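Local coordinates for protein polyhedrin (Antheraea mylitta cypovirus 4, PDB 5A9C) that forms the crystalline lattice of the polyhedra, the occlusion bodies in which insect cypovirus particles are embedded, at residues E185-H196 and Y199-S210. Residues are numbered along the deposited sequence; the frame is centred on the assembly and turned at random.
Sequences ESDVIDYAKMAH and YIDQAGLIVASS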
loop_
_atom_site.group_PDB
_atom_site.type_symbol
_atom_site.label_atom_id
_atom_site.label_comp_id
_atom_site.label_asym_id
_atom_site.label_seq_id
_atom_site.Cartn_x
_atom_site.Cartn_y
_atom_site.Cartn_z
ATOM N N GLU A 185 0.645 27.046 14.582
ATOM C CA GLU A 185 2.007 26.748 14.141
ATOM C C GLU A 185 2.926 26.442 15.321
ATOM O O GLU A 185 3.839 25.632 15.203
ATOM C CB GLU A 185 2.609 27.878 13.300
ATOM C CG GLU A 185 3.815 27.397 12.491
ATOM C CD GLU A 185 4.633 28.511 11.861
ATOM O OE1 GLU A 185 4.441 29.694 12.211
ATOM O OE2 GLU A 185 5.483 28.189 11.003
ATOM N N SER A 186 2.694 27.098 16.453
ATOM C CA SER A 186 3.525 26.863 17.628
ATOM C C SER A 186 3.529 25.381 17.993
ATOM O O SER A 186 4.558 24.833 18.381
ATOM C CB SER A 186 3.064 27.722 18.813
ATOM O OG SER A 186 1.726 27.429 19.170
ATOM N N ASP A 187 2.377 24.732 17.849
ATOM C CA ASP A 187 2.271 23.300 18.102
ATOM C C ASP A 187 3.088 22.497 17.091
ATOM O O ASP A 187 3.753 21.521 17.448
ATOM C CB ASP A 187 0.809 22.853 18.065
ATOM C CG ASP A 187 -0.008 23.434 19.204
ATOM O OD1 ASP A 187 0.559 23.651 20.294
ATOM O OD2 ASP A 187 -1.218 23.669 19.008
ATOM N N VAL A 188 3.032 22.909 15.830
ATOM C CA VAL A 188 3.819 22.258 14.791
ATOM C C VAL A 188 5.299 22.389 15.114
ATOM O O VAL A 188 6.048 21.418 15.057
ATOM C CB VAL A 188 3.566 22.884 13.407
ATOM C CG1 VAL A 188 4.474 22.245 12.366
ATOM C CG2 VAL A 188 2.106 22.732 13.013
ATOM N N ILE A 189 5.709 23.602 15.466
ATOM C CA ILE A 189 7.115 23.897 15.722
ATOM C C ILE A 189 7.695 23.063 16.866
ATOM O O ILE A 189 8.775 22.483 16.733
ATOM C CB ILE A 189 7.322 25.397 15.998
ATOM C CG1 ILE A 189 6.960 26.211 14.751
ATOM C CG2 ILE A 189 8.755 25.671 16.428
ATOM C CD1 ILE A 189 6.846 27.701 14.994
ATOM N N ASP A 190 6.983 22.991 17.984
ATOM C CA ASP A 190 7.489 22.234 19.126
ATOM C C ASP A 190 7.455 20.738 18.834
ATOM O O ASP A 190 8.301 19.985 19.308
ATOM C CB ASP A 190 6.722 22.566 20.408
ATOM C CG ASP A 190 7.519 22.240 21.661
ATOM O OD1 ASP A 190 8.524 22.934 21.923
ATOM O OD2 ASP A 190 7.156 21.283 22.373
ATOM N N TYR A 191 6.478 20.316 18.041
ATOM C CA TYR A 191 6.414 18.933 17.590
ATOM C C TYR A 191 7.671 18.582 16.797
ATOM O O TYR A 191 8.294 17.547 17.031
ATOM C CB TYR A 191 5.168 18.710 16.730
ATOM C CG TYR A 191 5.035 17.301 16.206
ATOM C CD1 TYR A 191 4.358 16.330 16.933
ATOM C CD2 TYR A 191 5.586 16.938 14.983
ATOM C CE1 TYR A 191 4.235 15.039 16.459
ATOM C CE2 TYR A 191 5.469 15.648 14.502
ATOM C CZ TYR A 191 4.792 14.704 15.243
ATOM O OH TYR A 191 4.671 13.418 14.768
ATOM N N ALA A 192 8.039 19.456 15.865
ATOM C CA ALA A 192 9.202 19.237 15.011
ATOM C C ALA A 192 10.504 19.223 15.806
ATOM O O ALA A 192 11.377 18.394 15.560
ATOM C CB ALA A 192 9.261 20.291 13.908
ATOM N N LYS A 193 10.638 20.143 16.757
ATOM C CA LYS A 193 11.827 20.170 17.606
ATOM C C LYS A 193 11.980 18.876 18.405
ATOM O O LYS A 193 13.068 18.310 18.483
ATOM C CB LYS A 193 11.791 21.365 18.562
ATOM C CG LYS A 193 11.973 22.721 17.894
ATOM C CD LYS A 193 11.955 23.835 18.934
ATOM C CE LYS A 193 11.680 25.198 18.308
ATOM N NZ LYS A 193 12.803 25.671 17.461
ATOM N N MET A 194 10.888 18.412 19.002
ATOM C CA MET A 194 10.952 17.224 19.848
ATOM C C MET A 194 11.055 15.932 19.041
ATOM O O MET A 194 11.546 14.925 19.542
ATOM C CB MET A 194 9.760 17.172 20.808
ATOM C CG MET A 194 9.769 18.266 21.877
ATOM S SD MET A 194 11.251 18.271 22.920
ATOM C CE MET A 194 12.244 19.530 22.116
ATOM N N ALA A 195 10.600 15.968 17.791
ATOM C CA ALA A 195 10.701 14.814 16.902
ATOM C C ALA A 195 12.020 14.795 16.130
ATOM O O ALA A 195 12.301 13.852 15.384
ATOM C CB ALA A 195 9.521 14.782 15.933
ATOM N N HIS A 196 12.825 15.834 16.320
ATOM C CA HIS A 196 14.118 15.966 15.646
ATOM C C HIS A 196 13.972 15.902 14.131
ATOM O O HIS A 196 14.617 15.086 13.467
ATOM C CB HIS A 196 15.095 14.889 16.130
ATOM C CG HIS A 196 14.864 14.460 17.545
ATOM N ND1 HIS A 196 15.051 15.304 18.619
ATOM C CD2 HIS A 196 14.454 13.278 18.064
ATOM C CE1 HIS A 196 14.767 14.662 19.737
ATOM N NE2 HIS A 196 14.399 13.430 19.427
ATOM N N TYR A 199 11.950 21.696 9.999
ATOM C CA TYR A 199 10.737 22.466 9.752
ATOM C C TYR A 199 11.102 23.911 9.435
ATOM O O TYR A 199 12.073 24.445 9.962
ATOM C CB TYR A 199 9.769 22.399 10.941
ATOM C CG TYR A 199 8.531 23.247 10.741
ATOM C CD1 TYR A 199 7.542 22.868 9.839
ATOM C CD2 TYR A 199 8.356 24.435 11.443
ATOM C CE1 TYR A 199 6.409 23.652 9.648
ATOM C CE2 TYR A 199 7.233 25.218 11.257
ATOM C CZ TYR A 199 6.265 24.826 10.361
ATOM O OH TYR A 199 5.149 25.618 10.180
ATOM N N ILE A 200 10.320 24.530 8.557
ATOM C CA ILE A 200 10.532 25.921 8.173
ATOM C C ILE A 200 9.332 26.731 8.639
ATOM O O ILE A 200 8.210 26.486 8.194
ATOM C CB ILE A 200 10.657 26.062 6.645
ATOM C CG1 ILE A 200 11.663 25.046 6.101
ATOM C CG2 ILE A 200 11.042 27.494 6.257
ATOM C CD1 ILE A 200 11.745 25.024 4.592
ATOM N N ASP A 201 9.557 27.680 9.544
ATOM C CA ASP A 201 8.443 28.447 10.090
ATOM C C ASP A 201 7.913 29.464 9.080
ATOM O O ASP A 201 8.464 29.615 7.992
ATOM C CB ASP A 201 8.785 29.092 11.447
ATOM C CG ASP A 201 9.657 30.337 11.327
ATOM O OD1 ASP A 201 9.835 30.872 10.211
ATOM O OD2 ASP A 201 10.154 30.796 12.379
ATOM N N GLN A 202 6.835 30.150 9.443
ATOM C CA GLN A 202 6.140 31.025 8.502
ATOM C C GLN A 202 6.960 32.233 8.049
ATOM O O GLN A 202 6.603 32.898 7.074
ATOM C CB GLN A 202 4.782 31.450 9.069
ATOM C CG GLN A 202 3.801 30.291 9.176
ATOM C CD GLN A 202 2.493 30.674 9.843
ATOM O OE1 GLN A 202 2.244 31.844 10.132
ATOM N NE2 GLN A 202 1.647 29.680 10.088
ATOM N N ALA A 203 8.058 32.506 8.748
ATOM C CA ALA A 203 8.967 33.579 8.357
ATOM C C ALA A 203 10.093 33.050 7.471
ATOM O O ALA A 203 10.947 33.809 7.020
ATOM C CB ALA A 203 9.538 34.274 9.588
ATOM N N GLY A 204 10.087 31.743 7.230
ATOM C CA GLY A 204 11.067 31.124 6.357
ATOM C C GLY A 204 12.308 30.637 7.079
ATOM O O GLY A 204 13.270 30.202 6.448
ATOM N N LEU A 205 12.292 30.705 8.405
ATOM C CA LEU A 205 13.445 30.286 9.191
ATOM C C LEU A 205 13.429 28.787 9.457
ATOM O O LEU A 205 12.374 28.195 9.685
ATOM C CB LEU A 205 13.508 31.048 10.518
ATOM C CG LEU A 205 13.788 32.549 10.413
ATOM C CD1 LEU A 205 13.748 33.213 11.784
ATOM C CD2 LEU A 205 15.128 32.788 9.736
ATOM N N ILE A 206 14.606 28.179 9.426
ATOM C CA ILE A 206 14.749 26.782 9.807
ATOM C C ILE A 206 14.785 26.702 11.329
ATOM O O ILE A 206 15.767 27.099 11.958
ATOM C CB ILE A 206 16.024 26.169 9.207
ATOM C CG1 ILE A 206 15.979 26.259 7.678
ATOM C CG2 ILE A 206 16.189 24.726 9.666
ATOM C CD1 ILE A 206 17.255 25.824 7.000
ATOM N N VAL A 207 13.706 26.192 11.914
ATOM C CA VAL A 207 13.525 26.241 13.362
ATOM C C VAL A 207 13.579 24.869 14.031
ATOM O O VAL A 207 13.419 24.758 15.246
ATOM C CB VAL A 207 12.204 26.940 13.734
ATOM C CG1 VAL A 207 12.248 28.404 13.313
ATOM C CG2 VAL A 207 11.026 26.230 13.085
ATOM N N ALA A 208 13.802 23.830 13.234
ATOM C CA ALA A 208 13.982 22.486 13.766
ATOM C C ALA A 208 14.926 21.689 12.876
ATOM O O ALA A 208 15.025 21.941 11.675
ATOM C CB ALA A 208 12.639 21.774 13.907
ATOM N N SER A 209 15.625 20.731 13.472
ATOM C CA SER A 209 16.623 19.962 12.743
ATOM C C SER A 209 16.806 18.592 13.378
ATOM O O SER A 209 16.496 18.399 14.552
ATOM C CB SER A 209 17.958 20.712 12.731
ATOM O OG SER A 209 18.976 19.946 12.112
ATOM N N SER A 210 17.311 17.644 12.594
ATOM C CA SER A 210 17.608 16.311 13.101
ATOM C C SER A 210 18.979 16.265 13.765
ATOM O O SER A 210 19.261 15.365 14.551
ATOM C CB SER A 210 17.552 15.286 11.968
ATOM O OG SER A 210 16.262 15.251 11.389
#
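The Y199 ring packs against helix 185-195, its hydroxyl reaching E185 in the first turn; a tyrosine suits the place by joining an apolar ring to a polar donor. CG of Y199 stands anti to the backbone N (chi1 177°), which sends the ring along the helix toward its N-terminal end. V188 crosses it at about a right angle and sets CG1 over one face, 3.9 Å from the ring centroid, a CH-pi contact; I189 brings CG1 obliquely to CE2. CB of A192 meets CB of Y199 and CB of A208, both at 3.7 Å, and the two alanine methyls together let helix and strand approach closely.

E185 is long enough to carry its carboxylate to the ring edge, the planes 76° apart. Y199 OH donates to the anti lone pair of OE2 at 2.7 Å, and Q202 N adds a weak, bent bond to the same oxygen. The Q202 amide stacks on the carboxylate, 19° between planes, while its NE2 is hydrogen-bonded to Y51 OH. In the type I turn D201-G204, the short aspartate lets OD1 accept A203 N, an Asx turn, and L205 N from the opposite face; at G204 a CB would jam against the preceding carbonyl O.

K193 bends at its last torsion, turning NZ to V207 O; the modelled 2.5 Å is improbably short and doubtful. H196 takes the positive phi of a Schellman motif, and its carbonyl O receives S210 OG and W110 of the second subunit.

Helix and following hairpin sit against the six-stranded sheet: V188 and Y199 touch Y51 of strand 51-58, and F43 of strand 38-45 meets the Y199 ring edge-to-face.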